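Local coordinates for kinesin-like protein (Caenorhabditis elegans, PDB 5X3E) that probably converts the energy of ATP hydrolysis into movement along microtubules as a kinesin-6 motor, captured here without nucleotide, at residues Asn113-Phe117 / Phe395-Leu399; Ser216-Val222 / Ala259-Val264; Val298-Val304 / Val326-Val332. One frame throughout, in Å; residues are numbered along the deposited sequence.

Interaction 1. Residues Asn113-Phe117 / Phe395-Leu399; sequences NSLLF and FKNYL. With SO4 (sulfate ion), chain M.
Leu115 lays its CB over one face of the Tyr398 ring, a CH-pi contact in which this carbon lies 3.7 Å from the ring centroid and 14° off the ring normal. The two methyl groups carry the contact further. CD2 rests against the root of the tyrosine, 3.7 Å from Tyr398 CG, and also meets the near end of Phe395. CD1 stands over a face of the Phe395 ring, 4.1 Å from its centroid, making a second CH-pi contact. With CG anti to the backbone N (chi1 173°), the leucine fork extends off the strand into the space between these two aromatic side chains.

Phe117, two residues further on, turns its edge toward the face of Phe395 in an offset edge-to-face pair, with ring centroids 5.6 Å apart and planes at 89°. Leu115 CD1 also lies over a face of Phe117, so this methyl fills the corner between the two phenyl rings. At the other end of the contact, Tyr398 OH comes within 3.4 Å of Asn113 CB, and the edge of the tyrosine ring meets the Asn113-Ser114 peptide. The hydroxyl has a weak hydrogen bond to Gln328, whose backbone N is held by Asn113 OD1.

Strand 114-119 belongs to the central sheet of the kinesin motor domain and leads into what is probably its P-loop. The short helix 396-399 begins just after Phe395, whose O accepts from Leu399 N at 3.0 Å, and packs on one face of that sheet; Leu116 meets helix 93-109 on the other. The contact therefore depends on methyl-to-ring and ring-to-ring packing, with Asn113 OD1 and, weakly, Tyr398 OH turned to Gln328 of the neighbouring strand.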
# COMPACT_ATOMS: atom_id res chain seq x y z
N ASN A 113 -8.54 2.03 -8.44
CA ASN A 113 -7.62 1.40 -7.52
C ASN A 113 -6.19 1.90 -7.73
O ASN A 113 -5.80 2.34 -8.81
CB ASN A 113 -7.65 -0.12 -7.66
CG ASN A 113 -8.99 -0.70 -7.28
OD1 ASN A 113 -9.74 -0.08 -6.52
ND2 ASN A 113 -9.28 -1.89 -7.77
N SER A 114 -5.40 1.81 -6.66
CA SER A 114 -4.04 2.31 -6.65
C SER A 114 -3.17 1.38 -5.82
O SER A 114 -3.63 0.79 -4.84
CB SER A 114 -3.98 3.74 -6.08
OG SER A 114 -4.99 4.56 -6.64
N LEU A 115 -1.90 1.29 -6.20
CA LEU A 115 -0.93 0.43 -5.53
C LEU A 115 0.39 1.16 -5.39
O LEU A 115 0.89 1.74 -6.36
CB LEU A 115 -0.74 -0.89 -6.30
CG LEU A 115 0.35 -1.85 -5.83
CD1 LEU A 115 0.16 -2.24 -4.38
CD2 LEU A 115 0.35 -3.08 -6.72
N LEU A 116 0.96 1.14 -4.19
CA LEU A 116 2.22 1.84 -3.91
C LEU A 116 3.16 0.92 -3.15
O LEU A 116 2.80 0.40 -2.09
CB LEU A 116 1.97 3.13 -3.13
CG LEU A 116 3.07 4.19 -3.04
CD1 LEU A 116 2.40 5.47 -2.71
CD2 LEU A 116 4.13 3.88 -1.99
N PHE A 117 4.36 0.72 -3.69
CA PHE A 117 5.42 -0.05 -3.05
C PHE A 117 6.52 0.88 -2.56
O PHE A 117 6.83 1.90 -3.19
CB PHE A 117 6.07 -1.04 -4.02
CG PHE A 117 5.15 -2.09 -4.55
CD1 PHE A 117 4.85 -3.22 -3.81
CD2 PHE A 117 4.63 -1.97 -5.83
CE1 PHE A 117 4.02 -4.20 -4.31
CE2 PHE A 117 3.81 -2.95 -6.34
CZ PHE A 117 3.50 -4.07 -5.58
N PHE A 395 -1.38 -9.12 -6.25
CA PHE A 395 -1.54 -7.91 -7.05
C PHE A 395 -1.67 -8.23 -8.54
O PHE A 395 -1.23 -7.45 -9.39
CB PHE A 395 -0.39 -6.95 -6.78
CG PHE A 395 -0.22 -6.62 -5.33
CD1 PHE A 395 -1.24 -5.98 -4.63
CD2 PHE A 395 0.93 -6.97 -4.65
CE1 PHE A 395 -1.10 -5.69 -3.28
CE2 PHE A 395 1.08 -6.69 -3.31
CZ PHE A 395 0.06 -6.05 -2.62
N LYS A 396 -2.29 -9.37 -8.85
CA LYS A 396 -2.50 -9.76 -10.24
C LYS A 396 -3.23 -8.68 -11.03
O LYS A 396 -2.83 -8.34 -12.15
CB LYS A 396 -3.25 -11.09 -10.30
CG LYS A 396 -3.92 -11.38 -11.63
CD LYS A 396 -4.85 -12.57 -11.53
CE LYS A 396 -6.11 -12.37 -12.35
NZ LYS A 396 -7.15 -13.41 -12.07
N ASN A 397 -4.31 -8.14 -10.46
CA ASN A 397 -5.12 -7.15 -11.17
C ASN A 397 -4.28 -5.95 -11.58
O ASN A 397 -4.32 -5.51 -12.74
CB ASN A 397 -6.30 -6.72 -10.31
CG ASN A 397 -7.16 -7.89 -9.88
OD1 ASN A 397 -7.35 -8.14 -8.69
ND2 ASN A 397 -7.68 -8.62 -10.86
N TYR A 398 -3.50 -5.40 -10.64
CA TYR A 398 -2.64 -4.26 -10.95
C TYR A 398 -1.60 -4.61 -12.01
O TYR A 398 -1.38 -3.86 -12.96
CB TYR A 398 -1.95 -3.77 -9.67
CG TYR A 398 -2.87 -3.22 -8.61
CD1 TYR A 398 -3.27 -4.01 -7.54
CD2 TYR A 398 -3.34 -1.91 -8.66
CE1 TYR A 398 -4.12 -3.51 -6.55
CE2 TYR A 398 -4.18 -1.40 -7.68
CZ TYR A 398 -4.56 -2.21 -6.63
OH TYR A 398 -5.40 -1.71 -5.66
N LEU A 399 -0.94 -5.76 -11.85
CA LEU A 399 0.12 -6.14 -12.78
C LEU A 399 -0.41 -6.51 -14.16
O LEU A 399 0.37 -6.53 -15.12
CB LEU A 399 0.93 -7.29 -12.19
CG LEU A 399 1.67 -6.85 -10.94
CD1 LEU A 399 2.08 -8.03 -10.11
CD2 LEU A 399 2.89 -6.04 -11.34
S SO4 M . -6.44 -17.27 -9.38
O1 SO4 M . -6.97 -17.08 -8.03
O2 SO4 M . -6.07 -15.99 -9.98
O3 SO4 M . -5.28 -18.15 -9.31
O4 SO4 M . -7.46 -17.90 -10.22

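Interaction 2. Residues Ser216-Val222 / Ala259-Val264; sequences SVFVTYV and AKDVEV. With SO4 (sulfate ion), chain R; SO4 (sulfate ion), chain I; SO4 (sulfate ion), chain C; SO4 (sulfate ion), chain U.
Val219 and Val262 face each other as an antiparallel hydrogen-bonded pair: Val219 N donates to Val262 O at 2.8 Å, and Val262 N returns a bond to Val219 O at 2.9 Å. Beyond them a water accepts from Tyr221 N and lies within hydrogen-bonding distance of Lys260 O, joining the two backbones where they part.

Apolar contacts gather on the valine face, where Val217 CG1 meets Val264 CG2 at 3.6 Å; helix 267-281 closes over this side through Val273. On the other face Glu263 CG lies over the Phe218 ring, a CH-pi contact 4.1 Å from the centroid, and the carboxylate is turned only 16° from the ring plane. Cutting Phe218 back to an alanine is likely to leave the Glu263 stem without the ring it lies against and to open a gap beside Phe170.

Strand 262-264 lies alongside strand 213-225 of the kinesin central sheet. On the outer edge of the 259-264 segment the N-H groups of Asp261 and Glu263 are taken by two sulfates, probably from the crystallisation liquor.

Among polar side chains, Ser216 OG donates to Glu263 OE1, at a modelled length too short to trust, while Glu263 OE2 accepts from Cys160 N. Thr220 and Asp261 lie side by side; Thr220 CG2 touches Asp261 OD2 at 3.2 Å, Asp261 forms a salt bridge with Lys302, and Thr220 OG1 donates to another sulfate at 2.9 Å.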
# COMPACT_ATOMS: atom_id res chain seq x y z
N SER A 216 -17.97 4.54 3.60
CA SER A 216 -17.36 4.10 4.84
C SER A 216 -15.98 3.56 4.50
O SER A 216 -15.74 3.08 3.39
CB SER A 216 -18.20 3.03 5.55
OG SER A 216 -17.58 2.65 6.77
N VAL A 217 -15.06 3.62 5.46
CA VAL A 217 -13.68 3.22 5.24
C VAL A 217 -13.41 1.93 6.00
O VAL A 217 -13.70 1.82 7.20
CB VAL A 217 -12.69 4.33 5.66
CG1 VAL A 217 -11.26 3.87 5.43
CG2 VAL A 217 -12.96 5.60 4.87
N PHE A 218 -12.87 0.95 5.30
CA PHE A 218 -12.43 -0.31 5.88
C PHE A 218 -10.95 -0.47 5.58
O PHE A 218 -10.49 -0.08 4.51
CB PHE A 218 -13.23 -1.49 5.32
CG PHE A 218 -14.67 -1.53 5.76
CD1 PHE A 218 -15.07 -2.37 6.79
CD2 PHE A 218 -15.62 -0.73 5.14
CE1 PHE A 218 -16.40 -2.41 7.20
CE2 PHE A 218 -16.95 -0.76 5.54
CZ PHE A 218 -17.34 -1.60 6.57
N VAL A 219 -10.21 -1.03 6.52
CA VAL A 219 -8.80 -1.33 6.30
C VAL A 219 -8.57 -2.81 6.53
O VAL A 219 -9.18 -3.41 7.42
CB VAL A 219 -7.87 -0.47 7.19
CG1 VAL A 219 -8.06 1.01 6.90
CG2 VAL A 219 -8.09 -0.77 8.66
N THR A 220 -7.72 -3.40 5.71
CA THR A 220 -7.14 -4.70 5.98
C THR A 220 -5.64 -4.53 6.08
O THR A 220 -5.04 -3.72 5.36
CB THR A 220 -7.49 -5.74 4.90
OG1 THR A 220 -7.03 -5.29 3.62
CG2 THR A 220 -8.98 -5.95 4.83
N TYR A 221 -5.02 -5.25 7.02
CA TYR A 221 -3.58 -5.23 7.18
C TYR A 221 -3.08 -6.67 7.11
O TYR A 221 -3.44 -7.49 7.96
CB TYR A 221 -3.16 -4.57 8.49
CG TYR A 221 -1.71 -4.14 8.51
CD1 TYR A 221 -0.92 -4.24 7.37
CD2 TYR A 221 -1.12 -3.63 9.67
CE1 TYR A 221 0.41 -3.84 7.38
CE2 TYR A 221 0.21 -3.23 9.69
CZ TYR A 221 0.97 -3.34 8.54
OH TYR A 221 2.29 -2.95 8.55
N VAL A 222 -2.26 -6.96 6.11
CA VAL A 222 -1.88 -8.32 5.76
C VAL A 222 -0.37 -8.39 5.61
O VAL A 222 0.27 -7.44 5.14
CB VAL A 222 -2.60 -8.78 4.48
CG1 VAL A 222 -2.08 -10.07 4.05
CG2 VAL A 222 -4.08 -8.97 4.76
N ALA A 259 -9.02 -12.76 5.79
CA ALA A 259 -8.57 -11.50 6.37
C ALA A 259 -9.75 -10.64 6.80
O ALA A 259 -10.80 -10.62 6.16
CB ALA A 259 -7.71 -10.73 5.37
N LYS A 260 -9.54 -9.92 7.90
CA LYS A 260 -10.57 -9.12 8.55
C LYS A 260 -10.61 -7.72 7.94
O LYS A 260 -9.59 -7.04 7.88
CB LYS A 260 -10.29 -9.06 10.05
CG LYS A 260 -11.48 -8.71 10.91
CD LYS A 260 -11.08 -8.70 12.38
CE LYS A 260 -12.17 -8.10 13.25
NZ LYS A 260 -11.73 -8.03 14.68
N ASP A 261 -11.79 -7.30 7.49
CA ASP A 261 -12.01 -5.93 7.03
C ASP A 261 -12.51 -5.13 8.23
O ASP A 261 -13.61 -5.37 8.73
CB ASP A 261 -13.03 -5.89 5.89
CG ASP A 261 -12.51 -6.51 4.61
OD1 ASP A 261 -12.64 -7.74 4.44
OD2 ASP A 261 -11.99 -5.76 3.76
N VAL A 262 -11.69 -4.19 8.69
CA VAL A 262 -11.94 -3.46 9.93
C VAL A 262 -12.46 -2.07 9.57
O VAL A 262 -11.77 -1.29 8.89
CB VAL A 262 -10.68 -3.37 10.80
CG1 VAL A 262 -10.96 -2.55 12.04
CG2 VAL A 262 -10.18 -4.77 11.17
N GLU A 263 -13.65 -1.74 10.05
CA GLU A 263 -14.25 -0.44 9.78
C GLU A 263 -13.62 0.62 10.67
O GLU A 263 -13.49 0.42 11.88
CB GLU A 263 -15.76 -0.47 9.98
CG GLU A 263 -16.44 0.80 9.49
CD GLU A 263 -17.94 0.67 9.46
OE1 GLU A 263 -18.58 1.41 8.69
OE2 GLU A 263 -18.48 -0.19 10.19
N VAL A 264 -13.22 1.73 10.06
CA VAL A 264 -12.57 2.83 10.76
C VAL A 264 -13.32 4.11 10.41
O VAL A 264 -13.66 4.33 9.24
CB VAL A 264 -11.08 2.93 10.41
CG1 VAL A 264 -10.32 1.81 11.10
CG2 VAL A 264 -10.86 2.85 8.91
S SO4 R . -14.62 -9.87 8.56
O1 SO4 R . -15.18 -8.86 9.45
O2 SO4 R . -13.95 -9.22 7.44
O3 SO4 R . -13.66 -10.70 9.30
O4 SO4 R . -15.69 -10.73 8.06
S SO4 I . -15.35 -4.15 12.32
O1 SO4 I . -16.66 -3.80 12.86
O2 SO4 I . -14.49 -2.97 12.35
O3 SO4 I . -14.75 -5.20 13.15
O4 SO4 I . -15.50 -4.63 10.94
S SO4 C . -8.02 -8.20 1.49
O1 SO4 C . -9.19 -7.73 0.74
O2 SO4 C . -6.97 -7.19 1.44
O3 SO4 C . -7.52 -9.43 0.88
O4 SO4 C . -8.39 -8.47 2.87
S SO4 U . -9.46 -5.16 15.42
O1 SO4 U . -10.09 -4.15 16.27
O2 SO4 U . -8.29 -4.59 14.76
O3 SO4 U . -9.07 -6.31 16.22
O4 SO4 U . -10.42 -5.59 14.40
O HOH W 1 -6.83 -7.34 7.71

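Interaction 3. Residues Val298-Val304 / Val326-Val332. With SO4 (sulfate ion), chain C.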
# COMPACT_ATOMS: atom_id res chain seq x y z
N VAL A 298 1.20 -5.36 3.83
CA VAL A 298 0.21 -4.89 2.88
C VAL A 298 -0.92 -4.22 3.66
O VAL A 298 -1.70 -4.90 4.34
CB VAL A 298 -0.33 -6.02 1.99
CG1 VAL A 298 -1.32 -5.49 0.97
CG2 VAL A 298 0.83 -6.75 1.31
N PHE A 299 -1.00 -2.91 3.56
CA PHE A 299 -2.05 -2.14 4.22
C PHE A 299 -2.98 -1.59 3.14
O PHE A 299 -2.55 -0.79 2.30
CB PHE A 299 -1.46 -1.03 5.08
CG PHE A 299 -2.47 -0.33 5.94
CD1 PHE A 299 -2.81 -0.84 7.18
CD2 PHE A 299 -3.07 0.84 5.52
CE1 PHE A 299 -3.74 -0.20 7.98
CE2 PHE A 299 -4.00 1.49 6.31
CZ PHE A 299 -4.33 0.97 7.55
N THR A 300 -4.22 -2.06 3.12
CA THR A 300 -5.17 -1.71 2.07
C THR A 300 -6.27 -0.83 2.65
O THR A 300 -6.98 -1.24 3.58
CB THR A 300 -5.77 -2.96 1.43
OG1 THR A 300 -4.72 -3.76 0.89
CG2 THR A 300 -6.74 -2.57 0.33
N ILE A 301 -6.42 0.37 2.09
CA ILE A 301 -7.49 1.29 2.45
C ILE A 301 -8.61 1.13 1.44
O ILE A 301 -8.40 1.35 0.24
CB ILE A 301 -6.98 2.74 2.49
CG1 ILE A 301 -5.73 2.85 3.37
CG2 ILE A 301 -8.08 3.67 2.99
CD1 ILE A 301 -4.93 4.11 3.16
N LYS A 302 -9.78 0.73 1.91
CA LYS A 302 -10.93 0.50 1.06
C LYS A 302 -11.98 1.58 1.29
O LYS A 302 -12.40 1.82 2.43
CB LYS A 302 -11.55 -0.88 1.31
CG LYS A 302 -10.60 -2.02 1.08
CD LYS A 302 -11.28 -3.35 1.37
CE LYS A 302 -10.33 -4.51 1.12
NZ LYS A 302 -10.99 -5.82 1.33
N LEU A 303 -12.41 2.21 0.21
CA LEU A 303 -13.49 3.18 0.24
C LEU A 303 -14.75 2.48 -0.26
O LEU A 303 -14.93 2.32 -1.47
CB LEU A 303 -13.14 4.41 -0.59
CG LEU A 303 -14.18 5.53 -0.59
CD1 LEU A 303 -14.38 6.03 0.82
CD2 LEU A 303 -13.75 6.66 -1.52
N VAL A 304 -15.59 2.06 0.67
CA VAL A 304 -16.83 1.36 0.34
C VAL A 304 -17.92 2.40 0.13
O VAL A 304 -18.32 3.10 1.06
CB VAL A 304 -17.22 0.38 1.45
CG1 VAL A 304 -18.56 -0.28 1.14
CG2 VAL A 304 -16.10 -0.65 1.67
N VAL A 326 -16.58 -0.35 -4.54
CA VAL A 326 -15.43 -0.38 -3.63
C VAL A 326 -14.18 -0.04 -4.42
O VAL A 326 -13.90 -0.67 -5.44
CB VAL A 326 -15.29 -1.75 -2.94
CG1 VAL A 326 -14.05 -1.78 -2.06
CG2 VAL A 326 -16.54 -2.08 -2.12
N SER A 327 -13.43 0.95 -3.95
CA SER A 327 -12.13 1.27 -4.52
C SER A 327 -11.06 1.09 -3.45
O SER A 327 -11.33 1.18 -2.25
CB SER A 327 -12.10 2.70 -5.09
OG SER A 327 -12.39 3.66 -4.09
N GLN A 328 -9.82 0.86 -3.90
CA GLN A 328 -8.72 0.50 -3.02
C GLN A 328 -7.52 1.40 -3.22
O GLN A 328 -7.14 1.71 -4.36
CB GLN A 328 -8.24 -0.93 -3.25
CG GLN A 328 -9.17 -2.01 -2.84
CD GLN A 328 -8.50 -3.36 -2.89
OE1 GLN A 328 -7.38 -3.48 -3.40
NE2 GLN A 328 -9.17 -4.38 -2.38
N LEU A 329 -6.88 1.77 -2.12
CA LEU A 329 -5.53 2.30 -2.13
C LEU A 329 -4.69 1.36 -1.28
O LEU A 329 -4.93 1.22 -0.08
CB LEU A 329 -5.47 3.74 -1.61
CG LEU A 329 -4.28 4.60 -2.05
CD1 LEU A 329 -4.53 6.06 -1.75
CD2 LEU A 329 -3.00 4.15 -1.39
N CYS A 330 -3.71 0.73 -1.91
CA CYS A 330 -2.93 -0.33 -1.29
C CYS A 330 -1.48 0.11 -1.15
O CYS A 330 -0.83 0.44 -2.15
CB CYS A 330 -3.05 -1.62 -2.11
SG CYS A 330 -2.07 -2.95 -1.44
N LEU A 331 -0.98 0.11 0.08
CA LEU A 331 0.37 0.56 0.41
C LEU A 331 1.16 -0.64 0.90
O LEU A 331 0.79 -1.27 1.90
CB LEU A 331 0.33 1.66 1.48
CG LEU A 331 -0.45 2.92 1.10
CD1 LEU A 331 -0.68 3.77 2.33
CD2 LEU A 331 0.29 3.71 0.03
N VAL A 332 2.25 -0.96 0.21
CA VAL A 332 3.01 -2.18 0.45
C VAL A 332 4.43 -1.80 0.83
O VAL A 332 5.12 -1.10 0.08
CB VAL A 332 3.02 -3.10 -0.78
CG1 VAL A 332 3.81 -4.37 -0.50
CG2 VAL A 332 1.59 -3.41 -1.19
S SO4 C . -8.02 -8.20 1.49
O1 SO4 C . -9.19 -7.73 0.74
O2 SO4 C . -6.97 -7.19 1.44
O3 SO4 C . -7.52 -9.43 0.88
O4 SO4 C . -8.39 -8.47 2.87
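Val326 meets Val304 across the strands, the two side chains lying alongside and pointing the same way, with Val326 CG2 4.1 Å from Val304 CG2. Ser327 follows in a hydrogen-bonded pair with Leu303: its O accepts from Leu303 N at 2.9 Å, and its own N donates to Leu303 O over a longer 3.2 Å. The Ser327 hydroxyl sits beside Leu303 CB and is hydrogen-bonded to Leu108 O.

Gln328 turns to the other face of the sheet and runs beside Lys302, its NE2 3.7 Å from Lys302 CE, while its amide carbon CD touches the methyl of Thr300. Both chains have CG anti to the carbonyl carbon (chi1 -70° for Gln328, -59° for Lys302) and are extended beyond it, which keeps them abreast. Leu329 is bonded in both directions to Ile301. Next, Cys330 SG touches both Val298 CG1, at 3.6 Å, and Thr300 OG1, which approach it from the same side. Leu331 exchanges two backbone bonds with Phe299 and brings its CD1 toward Ile301 CD1, and Val332 lies alongside Val298, CG2 4.2 Å from Val298 CG1.

These are adjacent antiparallel strands of the central sheet of the motor domain, their N-to-C directions 161° apart. The second runs into the DLAGSE sequence, the switch II motif of kinesins, and the first follows the SSRSH sequence of switch I. Ile301 and Leu329 look toward helix 141-152, whereas Phe395 covers Val298, Cys330 and Val332 on the opposite face. The sheet thus has one largely greasy side here and one mixed side, on which the buried charge of Lys302 is likely to be balanced by its salt bridge to Asp261 and by the sulfate oxygen O1, 2.7 Å from Lys302 NZ.

Overall arrangement
From the N terminus, 113-117 is the first of the six segments; its partner 395-399 arrives only near the end of the motor domain, so interaction 1 closes a loop of 277 residues and joins helix 396-399 to strand 114-119. Interactions 2 and 3 both nest inside it, in series: the 36-residue excursion, with three further strands, between 216-222 and 259-264 closes before interaction 3 closes a 21-residue connection between adjacent strands. Neighbouring strands of one sheet link them. Val222 O probably accepts from Val298 N, joining interaction 2 to interaction 3, and Leu116 O probably accepts from Val332 N, joining interaction 3 to interaction 1. Interactions 1 and 2, centres about 17 Å apart, do not touch; interaction 3 bridges them.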